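Local structure of hypothetical protein, IPT/TIG domain protein (Bacteroides ovatus, 4HW6) at residues V36-R41 / L69-P74; S48-T53 / V84-D89; G55-K60 / P74-E79. The protein is of unknown function but, with an IPT/TIG domain joined to a six-bladed beta-propeller, probably assists in binding nutrients such as carbohydrates. All coordinates share one frame; numbering follows the deposited sequence.

Interaction 1: residues V36-R41 / L69-P74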
loop_
_atom_site.group_PDB
_atom_site.type_symbol
_atom_site.label_atom_id
_atom_site.label_comp_id
_atom_site.label_asym_id
_atom_site.label_seq_id
_atom_site.Cartn_x
_atom_site.Cartn_y
_atom_site.Cartn_z
ATOM N N VAL A 36 -2.598 8.502 31.367
ATOM C CA VAL A 36 -2.747 7.204 31.994
ATOM C C VAL A 36 -2.179 7.262 33.400
ATOM O O VAL A 36 -1.034 7.681 33.595
ATOM C CB VAL A 36 -2.001 6.122 31.211
ATOM C CG1 VAL A 36 -2.221 4.768 31.850
ATOM C CG2 VAL A 36 -2.447 6.117 29.754
ATOM N N VAL A 37 -2.973 6.820 34.368
ATOM C CA VAL A 37 -2.487 6.650 35.730
ATOM C C VAL A 37 -2.054 5.200 35.900
ATOM O O VAL A 37 -2.843 4.282 35.646
ATOM C CB VAL A 37 -3.541 7.052 36.783
ATOM C CG1 VAL A 37 -2.982 6.852 38.193
ATOM C CG2 VAL A 37 -3.953 8.498 36.558
ATOM N N VAL A 38 -0.794 5.000 36.289
ATOM C CA VAL A 38 -0.259 3.661 36.538
ATOM C C VAL A 38 -0.170 3.458 38.052
ATOM O O VAL A 38 0.281 4.358 38.766
ATOM C CB VAL A 38 1.109 3.495 35.833
ATOM C CG1 VAL A 38 1.694 2.111 36.098
ATOM C CG2 VAL A 38 0.952 3.773 34.330
ATOM N N TYR A 39 -0.629 2.301 38.549
ATOM C CA TYR A 39 -0.701 2.035 39.988
ATOM C C TYR A 39 0.223 0.870 40.309
ATOM O O TYR A 39 0.384 -0.038 39.497
ATOM C CB TYR A 39 -2.122 1.649 40.422
ATOM C CG TYR A 39 -3.168 2.715 40.226
ATOM C CD1 TYR A 39 -3.452 3.641 41.225
ATOM C CD2 TYR A 39 -3.881 2.789 39.042
ATOM C CE1 TYR A 39 -4.415 4.624 41.041
ATOM C CE2 TYR A 39 -4.842 3.759 38.846
ATOM C CZ TYR A 39 -5.111 4.675 39.845
ATOM O OH TYR A 39 -6.082 5.635 39.607
ATOM N N GLY A 40 0.820 0.888 41.489
ATOM C CA GLY A 40 1.650 -0.228 41.917
ATOM C C GLY A 40 2.436 0.096 43.161
ATOM O O GLY A 40 1.923 0.775 44.055
ATOM N N ARG A 41 3.669 -0.404 43.232
ATOM C CA ARG A 41 4.517 -0.163 44.406
ATOM C C ARG A 41 5.920 0.279 44.023
ATOM O O ARG A 41 6.491 -0.225 43.059
ATOM C CB ARG A 41 4.651 -1.421 45.291
ATOM C CG ARG A 41 3.361 -2.171 45.606
ATOM C CD ARG A 41 3.193 -2.384 47.103
ATOM N NE ARG A 41 2.673 -1.170 47.737
ATOM C CZ ARG A 41 2.588 -0.962 49.051
ATOM N NH1 ARG A 41 2.089 0.189 49.501
ATOM N NH2 ARG A 41 3.004 -1.885 49.918
ATOM N N LEU A 69 1.615 6.854 39.387
ATOM C CA LEU A 69 2.218 7.901 38.570
ATOM C C LEU A 69 1.241 8.229 37.451
ATOM O O LEU A 69 0.381 7.410 37.107
ATOM C CB LEU A 69 3.595 7.471 38.026
ATOM C CG LEU A 69 3.688 6.275 37.067
ATOM C CD1 LEU A 69 3.260 6.695 35.655
ATOM C CD2 LEU A 69 5.114 5.717 37.020
ATOM N N LEU A 70 1.349 9.452 36.942
ATOM C CA LEU A 70 0.567 9.927 35.822
ATOM C C LEU A 70 1.504 10.124 34.642
ATOM O O LEU A 70 2.528 10.810 34.765
ATOM C CB LEU A 70 -0.106 11.257 36.172
ATOM C CG LEU A 70 -0.941 11.964 35.093
ATOM C CD1 LEU A 70 -2.172 11.146 34.734
ATOM C CD2 LEU A 70 -1.352 13.360 35.546
ATOM N N CYS A 71 1.159 9.530 33.502
ATOM C CA CYS A 71 1.971 9.675 32.306
ATOM C C CYS A 71 1.080 9.875 31.074
ATOM O O CYS A 71 -0.157 9.821 31.167
ATOM C CB CYS A 71 2.911 8.467 32.146
ATOM S SG CYS A 71 2.050 6.957 31.683
ATOM N N ILE A 72 1.717 10.171 29.950
ATOM C CA ILE A 72 1.026 10.419 28.692
ATOM C C ILE A 72 1.374 9.320 27.703
ATOM O O ILE A 72 2.558 9.077 27.402
ATOM C CB ILE A 72 1.427 11.794 28.114
ATOM C CG1 ILE A 72 1.036 12.912 29.084
ATOM C CG2 ILE A 72 0.785 12.048 26.751
ATOM C CD1 ILE A 72 1.471 14.282 28.596
ATOM N N CYS A 73 0.351 8.645 27.191
ATOM C CA CYS A 73 0.549 7.566 26.229
ATOM C C CYS A 73 1.226 8.084 24.950
ATOM O O CYS A 73 0.765 9.062 24.359
ATOM C CB CYS A 73 -0.795 6.938 25.848
ATOM S SG CYS A 73 -0.597 5.489 24.798
ATOM N N PRO A 74 2.316 7.426 24.520
ATOM C CA PRO A 74 3.023 7.828 23.310
ATOM C C PRO A 74 2.365 7.245 22.061
ATOM O O PRO A 74 1.525 6.352 22.168
ATOM C CB PRO A 74 4.392 7.178 23.504
ATOM C CG PRO A 74 4.066 5.901 24.187
ATOM C CD PRO A 74 2.960 6.256 25.152
#
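All three valines of 36-38 keep CG1 anti to the backbone N, with chi1 within two degrees of 180°, while Leu-69 CG (chi1 63°) and Cys-71 SG (71°) take the crowded position between N and the carbonyl carbon. On the face that carries Val-36, Val-38, Leu-69 and Cys-71, this lays the Leu-69 side chain alongside that of Val-38, pointing the same way, with Leu-69 CD1 3.9 Å from Val-38 CB. Cys-71 SG sits between the two valines, 4.2 Å from Val-36 CB and 4.3 Å from Val-38 CG2. The opposite face holds one pair: Leu-70 crosses Val-37 obliquely and touches it branch to branch, CD1 to CG2 at 3.7 Å.

Four backbone bonds hold the ladder. Val-36 and Cys-71 exchange two nearly straight ones, Val-36 N to Cys-71 O at 2.8 Å and Cys-71 N to Val-36 O at 2.9 Å; Val-38 and Leu-69 exchange the other two. The Leu-69 carbonyl receives Val-38 N nearly along its axis and also meets Val-37 CA at 3.3 Å. Val-37 itself bonds through its backbone to Leu-26 on strand 21-30. Strands 35-41 and 68-72 thus lie side by side with their Val-36/Val-38 face turned inward, as in the immunoglobulin-like (E-set) fold of IPT/TIG domains.

Interaction 2: residues S48-T53 / V84-D89; sequences SKVKVT and VSVVGD
Lys-49 reaches along the end of the neighbouring strand. Its CG stands anti to the carbonyl carbon, the chain bends once at chi2 (-62°), and the remaining bonds run straight, so that CD passes Val-87 CG2 at 3.8 Å and NZ arrives at Gly-88 O, 2.9 Å away. The ammonium comes from above that carbonyl, 37° out of its plane. Asp-89 OD1 lies 4.5 Å from Lys-49 NZ, too far for a salt bridge, and the aspartate is poorly ordered.

On the buried face, Val-50 turns CG1 into the crowded position between N and the carbonyl carbon (chi1 69°). That swings CG2 anti to N, where it crosses Val-84 obliquely and meets its CG1 at 3.7 Å. Across the sheet, Lys-51 and Ser-85 exchange two nearly straight backbone bonds, and Val-87 N donates to Lys-49 O at 2.8 Å. Ser-85 OG, anti to its carbonyl carbon, holds a water at 2.7 Å that also donates to Lys-51 O. An alanine in place of Lys-49 would remove the chain beyond CB and with it the bond to Gly-88 O, and would probably leave the strand end less tightly held and Val-87 CG2 less covered.

The chemistry divides by place: Val-50, Val-52, Val-84 and Val-86 make the apolar face, a hydroxyl and a water serve a main-chain carbonyl on the Lys-51/Ser-85 face, and the lysine ammonium serves another at the strand end.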
loop_
_atom_site.group_PDB
_atom_site.type_symbol
_atom_site.label_atom_id
_atom_site.label_comp_id
_atom_site.label_asym_id
_atom_site.label_seq_id
_atom_site.Cartn_x
_atom_site.Cartn_y
_atom_site.Cartn_z
ATOM N N SER A 48 11.958 13.021 37.875
ATOM C CA SER A 48 13.163 12.932 37.038
ATOM C C SER A 48 13.849 11.558 37.103
ATOM O O SER A 48 14.646 11.224 36.230
ATOM C CB SER A 48 14.160 14.031 37.419
ATOM O OG SER A 48 14.520 13.942 38.786
ATOM N N LYS A 49 13.527 10.762 38.124
ATOM C CA LYS A 49 14.158 9.453 38.315
ATOM C C LYS A 49 13.302 8.263 37.866
ATOM O O LYS A 49 13.776 7.133 37.868
ATOM C CB LYS A 49 14.568 9.290 39.785
ATOM C CG LYS A 49 15.610 10.302 40.248
ATOM C CD LYS A 49 16.905 10.147 39.462
ATOM C CE LYS A 49 18.014 11.044 39.970
ATOM N NZ LYS A 49 19.179 10.970 39.044
ATOM N N VAL A 50 12.057 8.506 37.473
ATOM C CA VAL A 50 11.201 7.430 36.983
ATOM C C VAL A 50 11.064 7.505 35.462
ATOM O O VAL A 50 10.913 8.590 34.892
ATOM C CB VAL A 50 9.811 7.443 37.658
ATOM C CG1 VAL A 50 9.004 8.640 37.206
ATOM C CG2 VAL A 50 9.061 6.142 37.370
ATOM N N LYS A 51 11.149 6.342 34.825
ATOM C CA LYS A 51 10.980 6.207 33.387
ATOM C C LYS A 51 9.815 5.265 33.149
ATOM O O LYS A 51 9.690 4.232 33.826
ATOM C CB LYS A 51 12.251 5.628 32.755
ATOM C CG LYS A 51 13.506 6.480 32.928
ATOM C CD LYS A 51 13.733 7.418 31.750
ATOM C CE LYS A 51 15.169 7.934 31.697
ATOM N NZ LYS A 51 16.161 6.848 31.444
ATOM N N VAL A 52 8.949 5.624 32.206
ATOM C CA VAL A 52 7.836 4.781 31.819
ATOM C C VAL A 52 7.897 4.556 30.298
ATOM O O VAL A 52 8.131 5.492 29.548
ATOM C CB VAL A 52 6.478 5.425 32.197
ATOM C CG1 VAL A 52 5.315 4.541 31.755
ATOM C CG2 VAL A 52 6.403 5.645 33.705
ATOM N N THR A 53 7.720 3.313 29.866
ATOM C CA THR A 53 7.501 3.017 28.463
ATOM C C THR A 53 6.204 2.234 28.322
ATOM O O THR A 53 5.849 1.419 29.188
ATOM C CB THR A 53 8.674 2.224 27.840
ATOM O OG1 THR A 53 8.835 0.964 28.512
ATOM C CG2 THR A 53 9.962 3.022 27.928
ATOM N N VAL A 84 7.727 0.294 34.172
ATOM C CA VAL A 84 8.140 1.412 35.010
ATOM C C VAL A 84 9.517 1.093 35.566
ATOM O O VAL A 84 9.732 0.011 36.129
ATOM C CB VAL A 84 7.159 1.632 36.177
ATOM C CG1 VAL A 84 7.650 2.747 37.100
ATOM C CG2 VAL A 84 5.762 1.946 35.635
ATOM N N SER A 85 10.432 2.042 35.412
ATOM C CA SER A 85 11.805 1.914 35.885
ATOM C C SER A 85 12.172 3.098 36.763
ATOM O O SER A 85 11.708 4.225 36.533
ATOM C CB SER A 85 12.759 1.881 34.690
ATOM O OG SER A 85 12.509 0.757 33.856
ATOM N N VAL A 86 13.035 2.858 37.745
ATOM C CA VAL A 86 13.599 3.936 38.556
ATOM C C VAL A 86 15.115 3.907 38.377
ATOM O O VAL A 86 15.726 2.842 38.448
ATOM C CB VAL A 86 13.199 3.808 40.043
ATOM C CG1 VAL A 86 14.060 4.705 40.919
ATOM C CG2 VAL A 86 11.723 4.150 40.218
ATOM N N VAL A 87 15.707 5.073 38.116
ATOM C CA VAL A 87 17.155 5.193 37.915
ATOM C C VAL A 87 17.804 5.854 39.132
ATOM O O VAL A 87 17.136 6.565 39.882
ATOM C CB VAL A 87 17.506 6.013 36.645
ATOM C CG1 VAL A 87 16.850 5.415 35.408
ATOM C CG2 VAL A 87 17.093 7.468 36.795
ATOM N N GLY A 88 19.098 5.609 39.317
ATOM C CA GLY A 88 19.879 6.238 40.397
ATOM C C GLY A 88 20.391 7.632 40.053
ATOM O O GLY A 88 20.006 8.214 39.033
ATOM N N ASP A 89 21.260 8.167 40.909
ATOM C CA ASP A 89 21.880 9.483 40.690
ATOM C C ASP A 89 22.722 9.494 39.415
ATOM O O ASP A 89 22.757 10.487 38.691
ATOM C CB ASP A 89 22.772 9.873 41.880
ATOM C CG ASP A 89 22.000 10.003 43.187
ATOM O OD1 ASP A 89 20.755 10.070 43.155
ATOM O OD2 ASP A 89 22.649 10.042 44.254
HETATM O O HOH W 1 10.757 1.870 32.054
#

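Interaction 3: residues G55-K60 / P74-E79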
loop_
_atom_site.group_PDB
_atom_site.type_symbol
_atom_site.label_atom_id
_atom_site.label_comp_id
_atom_site.label_asym_id
_atom_site.label_seq_id
_atom_site.Cartn_x
_atom_site.Cartn_y
_atom_site.Cartn_z
ATOM N N GLY A 55 4.511 -0.093 25.319
ATOM C CA GLY A 55 4.867 -0.765 24.085
ATOM C C GLY A 55 6.298 -0.500 23.629
ATOM O O GLY A 55 6.587 -0.594 22.451
ATOM N N GLY A 56 7.194 -0.185 24.571
ATOM C CA GLY A 56 8.594 0.109 24.253
ATOM C C GLY A 56 8.928 1.578 24.019
ATOM O O GLY A 56 10.103 1.939 23.953
ATOM N N TYR A 57 7.910 2.427 23.908
ATOM C CA TYR A 57 8.117 3.849 23.635
ATOM C C TYR A 57 8.023 4.715 24.899
ATOM O O TYR A 57 7.091 4.540 25.693
ATOM C CB TYR A 57 7.112 4.311 22.585
ATOM C CG TYR A 57 7.456 3.719 21.224
ATOM C CD1 TYR A 57 6.925 2.493 20.823
ATOM C CD2 TYR A 57 8.323 4.366 20.367
ATOM C CE1 TYR A 57 7.255 1.934 19.603
ATOM C CE2 TYR A 57 8.666 3.813 19.145
ATOM C CZ TYR A 57 8.129 2.600 18.769
ATOM O OH TYR A 57 8.452 2.056 17.556
ATOM N N PRO A 58 8.985 5.640 25.087
ATOM C CA PRO A 58 8.953 6.528 26.243
ATOM C C PRO A 58 7.632 7.268 26.369
ATOM O O PRO A 58 7.079 7.713 25.374
ATOM C CB PRO A 58 10.079 7.513 25.972
ATOM C CG PRO A 58 11.028 6.776 25.091
ATOM C CD PRO A 58 10.175 5.882 24.246
ATOM N N ALA A 59 7.137 7.356 27.600
ATOM C CA ALA A 59 5.928 8.105 27.919
ATOM C C ALA A 59 6.312 9.211 28.886
ATOM O O ALA A 59 6.961 8.954 29.900
ATOM C CB ALA A 59 4.887 7.183 28.530
ATOM N N LYS A 60 5.920 10.444 28.574
ATOM C CA LYS A 60 6.233 11.581 29.431
ATOM C C LYS A 60 5.551 11.344 30.772
ATOM O O LYS A 60 4.382 11.003 30.801
ATOM C CB LYS A 60 5.741 12.886 28.802
ATOM C CG LYS A 60 6.602 14.105 29.112
ATOM C CD LYS A 60 6.337 14.683 30.498
ATOM C CE LYS A 60 7.034 16.027 30.701
ATOM N NZ LYS A 60 6.307 17.162 30.070
ATOM N N PRO A 74 2.316 7.426 24.520
ATOM C CA PRO A 74 3.023 7.828 23.310
ATOM C C PRO A 74 2.365 7.245 22.061
ATOM O O PRO A 74 1.525 6.352 22.168
ATOM C CB PRO A 74 4.392 7.178 23.504
ATOM C CG PRO A 74 4.066 5.901 24.187
ATOM C CD PRO A 74 2.960 6.256 25.152
ATOM N N SER A 75 2.751 7.715 20.886
ATOM C CA SER A 75 2.306 7.051 19.668
ATOM C C SER A 75 3.090 5.744 19.532
ATOM O O SER A 75 4.128 5.555 20.180
ATOM C CB SER A 75 2.482 7.953 18.438
ATOM O OG SER A 75 3.815 8.386 18.331
ATOM N N LYS A 76 2.571 4.849 18.703
ATOM C CA LYS A 76 3.203 3.571 18.374
ATOM C C LYS A 76 3.277 2.576 19.545
ATOM O O LYS A 76 4.110 1.683 19.529
ATOM C CB LYS A 76 4.608 3.771 17.766
ATOM C CG LYS A 76 4.681 4.768 16.608
ATOM C CD LYS A 76 6.023 4.679 15.879
ATOM C CE LYS A 76 6.744 6.024 15.791
ATOM N NZ LYS A 76 7.518 6.376 17.025
ATOM N N ALA A 77 2.373 2.701 20.518
ATOM C CA ALA A 77 2.355 1.830 21.703
ATOM C C ALA A 77 1.674 0.470 21.472
ATOM O O ALA A 77 1.155 -0.128 22.411
ATOM C CB ALA A 77 1.679 2.556 22.856
ATOM N N TYR A 78 1.708 -0.028 20.234
ATOM C CA TYR A 78 0.966 -1.232 19.835
ATOM C C TYR A 78 1.183 -2.441 20.748
ATOM O O TYR A 78 0.218 -3.105 21.124
ATOM C CB TYR A 78 1.305 -1.627 18.399
ATOM C CG TYR A 78 1.281 -0.470 17.427
ATOM C CD1 TYR A 78 0.081 0.107 17.028
ATOM C CD2 TYR A 78 2.462 0.052 16.914
ATOM C CE1 TYR A 78 0.059 1.173 16.142
ATOM C CE2 TYR A 78 2.451 1.112 16.026
ATOM C CZ TYR A 78 1.246 1.674 15.652
ATOM O OH TYR A 78 1.242 2.732 14.786
ATOM N N GLU A 79 2.432 -2.725 21.112
ATOM C CA GLU A 79 2.736 -3.935 21.896
ATOM C C GLU A 79 2.135 -3.848 23.295
ATOM O O GLU A 79 1.813 -4.856 23.914
ATOM C CB GLU A 79 4.239 -4.188 21.954
ATOM C CG GLU A 79 4.838 -4.481 20.582
ATOM C CD GLU A 79 6.335 -4.737 20.607
ATOM O OE1 GLU A 79 6.969 -4.579 21.675
ATOM O OE2 GLU A 79 6.885 -5.095 19.546
HETATM O O HOH W 2 4.606 -0.875 20.485
#
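The Tyr-57 ring lies with one face against Lys-76, whose CB stands 3.9 Å from the ring centroid in a CH-pi contact, shifted toward the rim on the CE1-CZ side. With CG anti to the carbonyl carbon, the lysine chain crosses the tyrosine obliquely, passes CD near the OH and then folds back at chi3 and chi4, which brings NZ past the rim, 3.5 Å from Tyr-57 CE2. The carbonyl of the same lysine is also close, with Lys-76 O 3.2 Å from Tyr-57 CE1. Backbone shape helps: Lys-76 sits in the left-handed region (phi 67°), turning the loop so that both its carbonyl and its CB meet the tyrosine.

Pro-74 packs at the root of the tyrosine side chain and along the backbone beyond it. Its CG lies 3.8 Å from Tyr-57 CB, its CB rests 3.3 Å from Pro-58 O, and its CD touches the methyl of Ala-59.

Gly-55 packs its alpha carbon against Ala-77 O and Glu-79 CB. A beta carbon there would come only 2.8 Å from Ala-77 C, a clash, and the positive phi favours glycine in its own right. Between the two segments a single water donates to Gly-55 O and to Lys-76 O, each at 2.8 Å, and accepts from Glu-79 N; its oxygen also lies in plane at the tyrosine edge. It thus ties together main-chain groups that do not bond directly.

The turn 55-56 links strands 50-54 and 57-64, and the loop 74-79 carries the chain from strand 68-72 to strand 82-87. From the loop, Tyr-78 meets Tyr-105 and Tyr-107 edge-to-face, and Ser-75 OG makes a weak hydrogen bond to the terminal Glu-433, so this all-beta domain here borders the chain's C-terminus.

All three contacts belong to one IPT/TIG sheet, in which strand 57-64 runs between 50-54 and 68-72. Interactions 1 and 2, centred about 12 Å apart, meet inside the sandwich: Leu-69 CD2 packs 3.6 Å from Val-52 CG2 and also touches Val-50 and Val-84, so the two strand pairs share a single apolar core. Interaction 3 lies at one end of both. It shares Pro-74 with interaction 1, where Ile-72 N probably bonds to Lys-60 O at 2.9 Å, and it joins interaction 2 through a probable bond from Ala-59 N to Val-52 O, also 2.9 Å. Of the three, interaction 3 is nearest the chain's centre, about 24 Å from it.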